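Local coordinates for HD domain-containing protein (Aquifex aeolicus, PDB 2HEK), which is of unknown function but binds zinc in its HD domain and GDP at separate sites, and is possibly a dGTPase, at residues K35-A40 and Q219-K224; F91-E96 and I228-L233; V234-K239 and A258-E263. All blocks are in the same frame, centred on the assembly; numbering follows the deposited sequence.

Interaction 1 of 3, residues K35-A40 and Q219-K224; sequences KQLGLA and QVYFHK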
loop_
_atom_site.group_PDB
_atom_site.type_symbol
_atom_site.label_atom_id
_atom_site.label_comp_id
_atom_site.label_asym_id
_atom_site.label_seq_id
_atom_site.Cartn_x
_atom_site.Cartn_y
_atom_site.Cartn_z
ATOM N N LYS A 35 4.020 -9.269 24.822
ATOM C CA LYS A 35 3.222 -9.019 23.626
ATOM C C LYS A 35 2.153 -7.986 23.899
ATOM O O LYS A 35 1.480 -8.030 24.943
ATOM C CB LYS A 35 2.566 -10.313 23.120
ATOM C CG LYS A 35 3.570 -11.274 22.443
ATOM C CD LYS A 35 2.851 -12.453 21.764
ATOM C CE LYS A 35 3.760 -13.695 21.627
ATOM N NZ LYS A 35 4.216 -14.194 22.995
ATOM N N GLN A 36 2.008 -7.061 22.956
ATOM C CA GLN A 36 1.050 -5.989 23.023
ATOM C C GLN A 36 -0.344 -6.546 23.264
ATOM O O GLN A 36 -1.097 -6.009 24.091
ATOM C CB GLN A 36 1.098 -5.182 21.719
ATOM C CG GLN A 36 0.072 -4.045 21.627
ATOM C CD GLN A 36 0.470 -2.832 22.477
ATOM O OE1 GLN A 36 1.608 -2.730 22.958
ATOM N NE2 GLN A 36 -0.478 -1.922 22.689
ATOM N N LEU A 37 -0.679 -7.642 22.579
ATOM C CA LEU A 37 -2.033 -8.185 22.622
ATOM C C LEU A 37 -2.175 -9.509 23.384
ATOM O O LEU A 37 -3.168 -10.195 23.221
ATOM C CB LEU A 37 -2.601 -8.325 21.193
ATOM C CG LEU A 37 -2.797 -7.058 20.359
ATOM C CD1 LEU A 37 -3.405 -7.393 18.969
ATOM C CD2 LEU A 37 -3.730 -6.071 21.052
ATOM N N GLY A 38 -1.200 -9.848 24.225
ATOM C CA GLY A 38 -1.321 -10.972 25.124
ATOM C C GLY A 38 -1.380 -12.255 24.354
ATOM O O GLY A 38 -0.442 -12.592 23.656
ATOM N N LEU A 39 -2.507 -12.954 24.478
ATOM C CA LEU A 39 -2.745 -14.252 23.830
ATOM C C LEU A 39 -3.445 -14.152 22.490
ATOM O O LEU A 39 -3.787 -15.172 21.931
ATOM C CB LEU A 39 -3.606 -15.173 24.742
ATOM C CG LEU A 39 -2.963 -15.578 26.069
ATOM C CD1 LEU A 39 -3.996 -16.245 26.978
ATOM C CD2 LEU A 39 -1.768 -16.503 25.843
ATOM N N ALA A 40 -3.675 -12.946 21.966
ATOM C CA ALA A 40 -4.369 -12.841 20.699
ATOM C C ALA A 40 -3.658 -13.620 19.581
ATOM O O ALA A 40 -4.292 -13.984 18.599
ATOM C CB ALA A 40 -4.529 -11.362 20.285
ATOM N N GLN A 219 -13.402 -6.751 15.143
ATOM C CA GLN A 219 -12.650 -7.828 14.481
ATOM C C GLN A 219 -11.676 -8.508 15.453
ATOM O O GLN A 219 -11.508 -9.743 15.414
ATOM C CB GLN A 219 -11.955 -7.307 13.199
ATOM C CG GLN A 219 -11.033 -8.298 12.449
ATOM C CD GLN A 219 -11.800 -9.236 11.488
ATOM O OE1 GLN A 219 -13.030 -9.340 11.554
ATOM N NE2 GLN A 219 -11.063 -9.921 10.597
ATOM N N VAL A 220 -11.023 -7.717 16.313
ATOM C CA VAL A 220 -9.913 -8.249 17.132
ATOM C C VAL A 220 -10.177 -8.232 18.653
ATOM O O VAL A 220 -10.207 -9.298 19.291
ATOM C CB VAL A 220 -8.546 -7.519 16.843
ATOM C CG1 VAL A 220 -7.459 -8.095 17.747
ATOM C CG2 VAL A 220 -8.139 -7.633 15.351
ATOM N N TYR A 221 -10.367 -7.048 19.237
ATOM C CA TYR A 221 -10.384 -6.949 20.711
ATOM C C TYR A 221 -11.599 -7.703 21.294
ATOM O O TYR A 221 -11.535 -8.260 22.403
ATOM C CB TYR A 221 -10.336 -5.469 21.205
ATOM C CG TYR A 221 -9.240 -4.592 20.552
ATOM C CD1 TYR A 221 -9.504 -3.262 20.210
ATOM C CD2 TYR A 221 -7.945 -5.105 20.279
ATOM C CE1 TYR A 221 -8.515 -2.444 19.619
ATOM C CE2 TYR A 221 -6.961 -4.296 19.660
ATOM C CZ TYR A 221 -7.255 -2.967 19.360
ATOM O OH TYR A 221 -6.291 -2.152 18.745
ATOM N N PHE A 222 -12.696 -7.741 20.551
ATOM C CA PHE A 222 -13.909 -8.430 21.050
ATOM C C PHE A 222 -14.141 -9.752 20.349
ATOM O O PHE A 222 -15.243 -10.300 20.413
ATOM C CB PHE A 222 -15.148 -7.530 20.932
ATOM C CG PHE A 222 -15.112 -6.344 21.835
ATOM C CD1 PHE A 222 -15.941 -5.239 21.576
ATOM C CD2 PHE A 222 -14.229 -6.292 22.926
ATOM C CE1 PHE A 222 -15.924 -4.100 22.428
ATOM C CE2 PHE A 222 -14.192 -5.164 23.790
ATOM C CZ PHE A 222 -15.061 -4.062 23.535
ATOM N N HIS A 223 -13.112 -10.276 19.675
ATOM C CA HIS A 223 -13.240 -11.547 18.978
ATOM C C HIS A 223 -13.622 -12.586 20.063
ATOM O O HIS A 223 -13.046 -12.606 21.139
ATOM C CB HIS A 223 -11.901 -11.920 18.308
ATOM C CG HIS A 223 -11.972 -13.126 17.440
ATOM N ND1 HIS A 223 -12.034 -14.404 17.953
ATOM C CD2 HIS A 223 -11.964 -13.259 16.085
ATOM C CE1 HIS A 223 -12.063 -15.272 16.959
ATOM N NE2 HIS A 223 -11.989 -14.606 15.815
ATOM N N LYS A 224 -14.584 -13.444 19.760
ATOM C CA LYS A 224 -15.169 -14.294 20.801
ATOM C C LYS A 224 -14.125 -15.238 21.392
ATOM O O LYS A 224 -14.154 -15.506 22.586
ATOM C CB LYS A 224 -16.341 -15.081 20.239
ATOM C CG LYS A 224 -15.975 -16.090 19.184
ATOM C CD LYS A 224 -17.206 -16.507 18.354
ATOM C CE LYS A 224 -16.884 -17.760 17.558
ATOM N NZ LYS A 224 -17.927 -18.047 16.529
#
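Leu-37 sits where two beta turns overlap, a type I turn from Lys-35 to Gly-38 and a type II' turn from Leu-37 to Ala-40, and it faces Val-220 and Tyr-221 in the closing turn of helix 203-221. The second turn is closed by Ala-40 N bonding to Leu-37 O at 3.1 Å, the first by a weak bond from Gly-38 N to Lys-35 O. Opposite, the helix widens into a pi-type turn over 219-221 and stops at Phe-222; His-223 N still reaches Val-220 O at 3.1 Å, and His-223 then stands as N-cap of helix 224-240, its ND1 bonded to Val-225 N. No hydrogen bond bridges the two segments. The two methyls of Leu-37 divide the work: CD2 meets Tyr-221 CE2 at 3.9 Å, approaching the ring obliquely, while CD1 lies more loosely against Val-220 CG1 at 4.3 Å. The side chains of Leu-37 and Tyr-221 cross at about a right angle. The area buried between the segments is modest. With chi1 at -49°, CG of Tyr-221 lies beside its own backbone N and the ring swings out from the helix to reach the leucine. This joins the loop that precedes helix 51-69, the helix carrying the zinc ligand His-54, to the end of helix 203-221, within the HD associated region. The tyrosine hydroxyl is held separately, hydrogen-bonded to Asp-169 of helix 160-173, which also bears the zinc ligand Asp-161; the Tyr-221 side chain lies about 9 Å from that of His-54. Leu-37 packs on Asp-169 and Cys-173 of the same helix, and Val-220 on Val-175 just beyond it.

Interaction 2 of 3, residues F91-E96 and I228-L233; sequences FSHTTE and ILSIHL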
loop_
_atom_site.group_PDB
_atom_site.type_symbol
_atom_site.label_atom_id
_atom_site.label_comp_id
_atom_site.label_asym_id
_atom_site.label_seq_id
_atom_site.Cartn_x
_atom_site.Cartn_y
_atom_site.Cartn_z
ATOM N N PHE A 91 0.154 -9.866 29.221
ATOM C CA PHE A 91 -1.231 -10.141 28.711
ATOM C C PHE A 91 -2.161 -8.941 28.828
ATOM O O PHE A 91 -1.756 -7.821 29.099
ATOM C CB PHE A 91 -1.918 -11.388 29.323
ATOM C CG PHE A 91 -1.290 -12.725 28.985
ATOM C CD1 PHE A 91 -0.610 -13.349 30.003
ATOM C CD2 PHE A 91 -1.314 -13.339 27.737
ATOM C CE1 PHE A 91 0.086 -14.518 29.807
ATOM C CE2 PHE A 91 -0.618 -14.508 27.539
ATOM C CZ PHE A 91 0.096 -15.102 28.569
ATOM N N SER A 92 -3.462 -9.218 28.590
ATOM C CA SER A 92 -4.475 -8.165 28.563
ATOM C C SER A 92 -5.347 -8.090 29.795
ATOM O O SER A 92 -5.658 -9.111 30.407
ATOM C CB SER A 92 -5.350 -8.327 27.316
ATOM O OG SER A 92 -4.561 -8.483 26.148
ATOM N N HIS A 93 -5.759 -6.884 30.166
ATOM C CA HIS A 93 -6.711 -6.877 31.244
ATOM C C HIS A 93 -6.087 -7.395 32.531
ATOM O O HIS A 93 -6.743 -8.061 33.310
ATOM C CB HIS A 93 -7.905 -7.748 30.845
ATOM C CG HIS A 93 -8.417 -7.428 29.396
ATOM N ND1 HIS A 93 -9.256 -6.351 29.207
ATOM C CD2 HIS A 93 -8.204 -7.981 28.177
ATOM C CE1 HIS A 93 -9.581 -6.257 27.943
ATOM N NE2 HIS A 93 -8.950 -7.232 27.305
ATOM N N THR A 94 -4.809 -7.079 32.746
ATOM C CA THR A 94 -4.123 -7.662 33.902
ATOM C C THR A 94 -3.823 -6.678 35.018
ATOM O O THR A 94 -3.502 -7.067 36.138
ATOM C CB THR A 94 -2.874 -8.398 33.448
ATOM O OG1 THR A 94 -2.178 -7.591 32.503
ATOM C CG2 THR A 94 -3.239 -9.726 32.801
ATOM N N THR A 95 -3.932 -5.383 34.727
ATOM C CA THR A 95 -3.696 -4.348 35.730
ATOM C C THR A 95 -4.577 -4.585 36.950
ATOM O O THR A 95 -4.125 -4.510 38.107
ATOM C CB THR A 95 -3.962 -2.951 35.168
ATOM O OG1 THR A 95 -3.094 -2.708 34.055
ATOM C CG2 THR A 95 -3.709 -1.892 36.229
ATOM N N GLU A 96 -5.849 -4.869 36.678
ATOM C CA GLU A 96 -6.883 -5.056 37.690
ATOM C C GLU A 96 -6.702 -6.309 38.546
ATOM O O GLU A 96 -7.369 -6.453 39.569
ATOM C CB GLU A 96 -8.269 -5.078 37.033
ATOM C CG GLU A 96 -8.639 -3.788 36.299
ATOM C CD GLU A 96 -8.393 -3.842 34.783
ATOM O OE1 GLU A 96 -7.489 -4.580 34.311
ATOM O OE2 GLU A 96 -9.117 -3.119 34.058
ATOM N N ILE A 228 -12.519 -15.413 25.318
ATOM C CA ILE A 228 -12.506 -16.638 26.196
ATOM C C ILE A 228 -11.086 -17.043 26.643
ATOM O O ILE A 228 -10.858 -17.439 27.805
ATOM C CB ILE A 228 -13.344 -17.850 25.617
ATOM C CG1 ILE A 228 -13.486 -19.000 26.644
ATOM C CG2 ILE A 228 -12.787 -18.393 24.284
ATOM C CD1 ILE A 228 -14.284 -18.598 27.922
ATOM N N LEU A 229 -10.117 -16.918 25.739
ATOM C CA LEU A 229 -8.728 -17.121 26.130
ATOM C C LEU A 229 -8.305 -16.198 27.276
ATOM O O LEU A 229 -7.644 -16.625 28.214
ATOM C CB LEU A 229 -7.793 -16.942 24.912
ATOM C CG LEU A 229 -7.972 -18.023 23.821
ATOM C CD1 LEU A 229 -7.213 -17.657 22.507
ATOM C CD2 LEU A 229 -7.519 -19.397 24.347
ATOM N N SER A 230 -8.686 -14.929 27.205
ATOM C CA SER A 230 -8.365 -13.956 28.249
ATOM C C SER A 230 -9.075 -14.295 29.567
ATOM O O SER A 230 -8.491 -14.148 30.643
ATOM C CB SER A 230 -8.741 -12.543 27.792
ATOM O OG SER A 230 -8.396 -11.595 28.792
ATOM N N ILE A 231 -10.325 -14.751 29.468
ATOM C CA ILE A 231 -11.079 -15.253 30.634
ATOM C C ILE A 231 -10.310 -16.399 31.318
ATOM O O ILE A 231 -10.046 -16.312 32.507
ATOM C CB ILE A 231 -12.524 -15.623 30.258
ATOM C CG1 ILE A 231 -13.330 -14.352 29.926
ATOM C CG2 ILE A 231 -13.242 -16.397 31.368
ATOM C CD1 ILE A 231 -14.634 -14.669 29.254
ATOM N N HIS A 232 -9.881 -17.410 30.561
ATOM C CA HIS A 232 -9.027 -18.486 31.105
ATOM C C HIS A 232 -7.703 -17.995 31.678
ATOM O O HIS A 232 -7.307 -18.402 32.766
ATOM C CB HIS A 232 -8.772 -19.607 30.080
ATOM C CG HIS A 232 -10.013 -20.312 29.630
ATOM N ND1 HIS A 232 -10.971 -20.765 30.514
ATOM C CD2 HIS A 232 -10.439 -20.677 28.396
ATOM C CE1 HIS A 232 -11.946 -21.347 29.840
ATOM N NE2 HIS A 232 -11.643 -21.317 28.555
ATOM N N LEU A 233 -7.018 -17.108 30.955
ATOM C CA LEU A 233 -5.745 -16.584 31.403
ATOM C C LEU A 233 -5.874 -15.828 32.727
ATOM O O LEU A 233 -5.068 -15.999 33.644
ATOM C CB LEU A 233 -5.113 -15.682 30.341
ATOM C CG LEU A 233 -3.801 -15.255 30.992
ATOM C CD1 LEU A 233 -2.585 -16.044 30.550
ATOM C CD2 LEU A 233 -3.584 -13.806 30.835
HETATM O O HOH W 1 -5.747 -11.638 29.530
#
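Phe-91 and Leu-233 are turned toward each other by different first torsions: in Phe-91 CG lies beside the backbone N, chi1 -66°, whereas in Leu-233 CG is anti to that N, chi1 -179°, and the branch extends from the helix toward the ring. Leu-233 CD1 lies over one face of the Phe-91 ring, 3.4 Å from its centroid and 21° off the ring normal, a CH-pi contact displaced toward the rim. The other methyl, CD2, is modelled too close to the CB, CG and CD1 side of the phenylalanine; the leucine's rotamer and the exact distances of both methyls are therefore doubtful, although the two side chains clearly pack together. A polar link lies beside this apolar one. Ser-230, one helical turn before Leu-233, has its OG hydrogen-bonded to a water 2.8 Å away, and the same water donates to Ser-92 O at 2.7 Å; OG and Ser-92 O, 4.0 Å apart, are thus joined through the solvent molecule. The ring of the exposed His-93 brings CD2 obliquely to 3.7 Å from Ser-230 OG. These residues of the HD domain belong to the loop running from the zinc ligand Asp-85 to helix 95-98, and they rest on helix 224-240 of the HD associated region. Within the loop, Thr-94 OG1 is hydrogen-bonded to the Pro-89 and Pro-90 carbonyls, which would have to share its one proton. With the ring of Phe-91 cut back to an alanine, Leu-233 would probably lose its aromatic cover and a gap open between loop and helix. Leu-39 packs on both Phe-91 and Leu-233, and His-232 bonds through NE2 to Phe-283 N.

Interaction 3 of 3, residues V234-K239 and A258-E263; sequences VEFLKK and AFVISE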
loop_
_atom_site.group_PDB
_atom_site.type_symbol
_atom_site.label_atom_id
_atom_site.label_comp_id
_atom_site.label_asym_id
_atom_site.label_seq_id
_atom_site.Cartn_x
_atom_site.Cartn_y
_atom_site.Cartn_z
ATOM N N VAL A 234 -6.890 -14.981 32.823
ATOM C CA VAL A 234 -7.044 -14.148 34.002
ATOM C C VAL A 234 -7.368 -15.007 35.250
ATOM O O VAL A 234 -6.851 -14.762 36.350
ATOM C CB VAL A 234 -8.021 -12.971 33.730
ATOM C CG1 VAL A 234 -8.428 -12.301 35.002
ATOM C CG2 VAL A 234 -7.337 -11.935 32.800
ATOM N N GLU A 235 -8.165 -16.047 35.074
ATOM C CA GLU A 235 -8.411 -16.971 36.180
ATOM C C GLU A 235 -7.099 -17.585 36.688
ATOM O O GLU A 235 -6.853 -17.627 37.908
ATOM C CB GLU A 235 -9.402 -18.057 35.762
ATOM C CG GLU A 235 -10.807 -17.516 35.642
ATOM C CD GLU A 235 -11.803 -18.505 35.084
ATOM O OE1 GLU A 235 -11.495 -19.710 35.022
ATOM O OE2 GLU A 235 -12.916 -18.067 34.714
ATOM N N PHE A 236 -6.254 -18.033 35.749
ATOM C CA PHE A 236 -4.953 -18.580 36.098
ATOM C C PHE A 236 -4.054 -17.544 36.752
ATOM O O PHE A 236 -3.487 -17.806 37.812
ATOM C CB PHE A 236 -4.254 -19.182 34.886
ATOM C CG PHE A 236 -2.773 -19.428 35.105
ATOM C CD1 PHE A 236 -2.339 -20.341 36.074
ATOM C CD2 PHE A 236 -1.823 -18.753 34.349
ATOM C CE1 PHE A 236 -0.991 -20.556 36.297
ATOM C CE2 PHE A 236 -0.473 -18.981 34.551
ATOM C CZ PHE A 236 -0.054 -19.878 35.526
ATOM N N LEU A 237 -3.927 -16.366 36.135
ATOM C CA LEU A 237 -3.027 -15.332 36.654
ATOM C C LEU A 237 -3.320 -15.006 38.125
ATOM O O LEU A 237 -2.393 -14.783 38.906
ATOM C CB LEU A 237 -3.034 -14.068 35.779
ATOM C CG LEU A 237 -2.039 -12.975 36.219
ATOM C CD1 LEU A 237 -0.584 -13.466 36.354
ATOM C CD2 LEU A 237 -2.094 -11.760 35.305
ATOM N N LYS A 238 -4.605 -15.007 38.487
ATOM C CA LYS A 238 -5.046 -14.812 39.871
ATOM C C LYS A 238 -4.523 -15.879 40.846
ATOM O O LYS A 238 -4.116 -15.551 41.959
ATOM C CB LYS A 238 -6.572 -14.729 39.945
ATOM C CG LYS A 238 -7.115 -13.361 39.613
ATOM C CD LYS A 238 -8.622 -13.407 39.418
ATOM C CE LYS A 238 -9.121 -12.156 38.684
ATOM N NZ LYS A 238 -10.506 -12.321 38.119
ATOM N N LYS A 239 -4.553 -17.142 40.433
ATOM C CA LYS A 239 -3.983 -18.226 41.228
ATOM C C LYS A 239 -2.475 -18.055 41.398
ATOM O O LYS A 239 -1.946 -18.232 42.491
ATOM C CB LYS A 239 -4.284 -19.589 40.594
ATOM C CG LYS A 239 -5.768 -19.915 40.509
ATOM C CD LYS A 239 -6.019 -21.398 40.282
ATOM C CE LYS A 239 -5.694 -21.837 38.864
ATOM N NZ LYS A 239 -5.612 -23.323 38.761
ATOM N N ALA A 258 6.792 -15.067 28.999
ATOM C CA ALA A 258 7.466 -16.373 29.154
ATOM C C ALA A 258 7.468 -16.877 30.598
ATOM O O ALA A 258 7.312 -18.068 30.819
ATOM C CB ALA A 258 8.901 -16.356 28.592
ATOM N N PHE A 259 7.667 -15.981 31.557
ATOM C CA PHE A 259 7.598 -16.343 32.979
ATOM C C PHE A 259 6.228 -16.938 33.335
ATOM O O PHE A 259 6.140 -18.035 33.905
ATOM C CB PHE A 259 7.875 -15.133 33.867
ATOM C CG PHE A 259 7.756 -15.432 35.336
ATOM C CD1 PHE A 259 8.868 -15.832 36.070
ATOM C CD2 PHE A 259 6.530 -15.314 35.995
ATOM C CE1 PHE A 259 8.760 -16.115 37.427
ATOM C CE2 PHE A 259 6.421 -15.602 37.366
ATOM C CZ PHE A 259 7.537 -15.999 38.073
ATOM N N VAL A 260 5.157 -16.215 33.015
ATOM C CA VAL A 260 3.800 -16.733 33.230
ATOM C C VAL A 260 3.585 -18.066 32.526
ATOM O O VAL A 260 3.152 -19.017 33.159
ATOM C CB VAL A 260 2.734 -15.723 32.797
ATOM C CG1 VAL A 260 1.333 -16.302 32.978
ATOM C CG2 VAL A 260 2.909 -14.448 33.582
ATOM N N ILE A 261 3.912 -18.147 31.238
ATOM C CA ILE A 261 3.722 -19.385 30.483
ATOM C C ILE A 261 4.532 -20.557 31.078
ATOM O O ILE A 261 4.033 -21.684 31.151
ATOM C CB ILE A 261 4.026 -19.210 28.973
ATOM C CG1 ILE A 261 3.009 -18.269 28.319
ATOM C CG2 ILE A 261 4.002 -20.544 28.253
ATOM C CD1 ILE A 261 3.510 -17.637 27.027
ATOM N N SER A 262 5.761 -20.289 31.513
ATOM C CA SER A 262 6.605 -21.345 32.084
ATOM C C SER A 262 5.971 -21.913 33.349
ATOM O O SER A 262 5.926 -23.127 33.528
ATOM C CB SER A 262 8.009 -20.836 32.402
ATOM O OG SER A 262 8.045 -20.178 33.662
ATOM N N GLU A 263 5.496 -21.022 34.217
ATOM C CA GLU A 263 4.827 -21.398 35.450
ATOM C C GLU A 263 3.636 -22.323 35.184
ATOM O O GLU A 263 3.225 -23.097 36.055
ATOM C CB GLU A 263 4.358 -20.142 36.181
ATOM C CG GLU A 263 5.455 -19.341 36.864
ATOM C CD GLU A 263 6.046 -20.053 38.080
ATOM O OE1 GLU A 263 5.666 -19.701 39.222
ATOM O OE2 GLU A 263 6.882 -20.965 37.893
#
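Two helices of the HD associated region, 224-240 and 257-266, meet here, in a buried patch away from the zinc and GDP sites. Phe-236 reaches from one helix to the other. With CG anti to its backbone N, chi1 165°, its ring is carried out to the second helix, where the edge at CE2 meets Val-260 CG1 at 3.6 Å, the methyl lying near the ring plane. The two side chains run past each other in opposite directions, and the ring's leading edge reaches on to the backbone: CE2 is 3.9 Å from Val-260 O, and CZ lies 4.4 Å from Glu-263 C. Phe-270 meets the Phe-236 ring edge-to-face, and Val-260 also packs on Pro-90 and Phe-91. Within helix 257-266, Phe-259 O takes two donors from the same face of its carbonyl plane: Glu-263 N at 3.1 Å in the usual helical bond, and Ser-262 OG at 2.9 Å, tilted 23° from that plane. Glu-263 lays its CG over a face of the Phe-259 ring, and its carboxylate is directed to Arg-267 in a salt bridge. Charged groups lie round the patch, with Lys-239 paired to Asp-273 and Glu-235 to Arg-312. Across the segments themselves there is no hydrogen bond or salt bridge; between them the contact rests on van der Waals packing and, probably, the burial of apolar surface.

In the fold
From the N terminus, the loop at 35-40 comes first; interaction 1 closes a long excursion through the HD domain when 219-224 returns to it. Interaction 2 opens inside that excursion, at 91-96, and closes beyond it at 228-233, so the two cross along the chain and bring neighbouring loops against consecutive helices. They touch directly, with Gly-38 packing on Phe-91. Interaction 3 follows in series, a short closure with 18 residues between its segments, from helix 224-240 to helix 257-266. It shares that first helix with interaction 2 and meets it where Thr-94 abuts Leu-237. Helix 224-240 thus carries contacts both to the 91-96 loop and to helix 257-266.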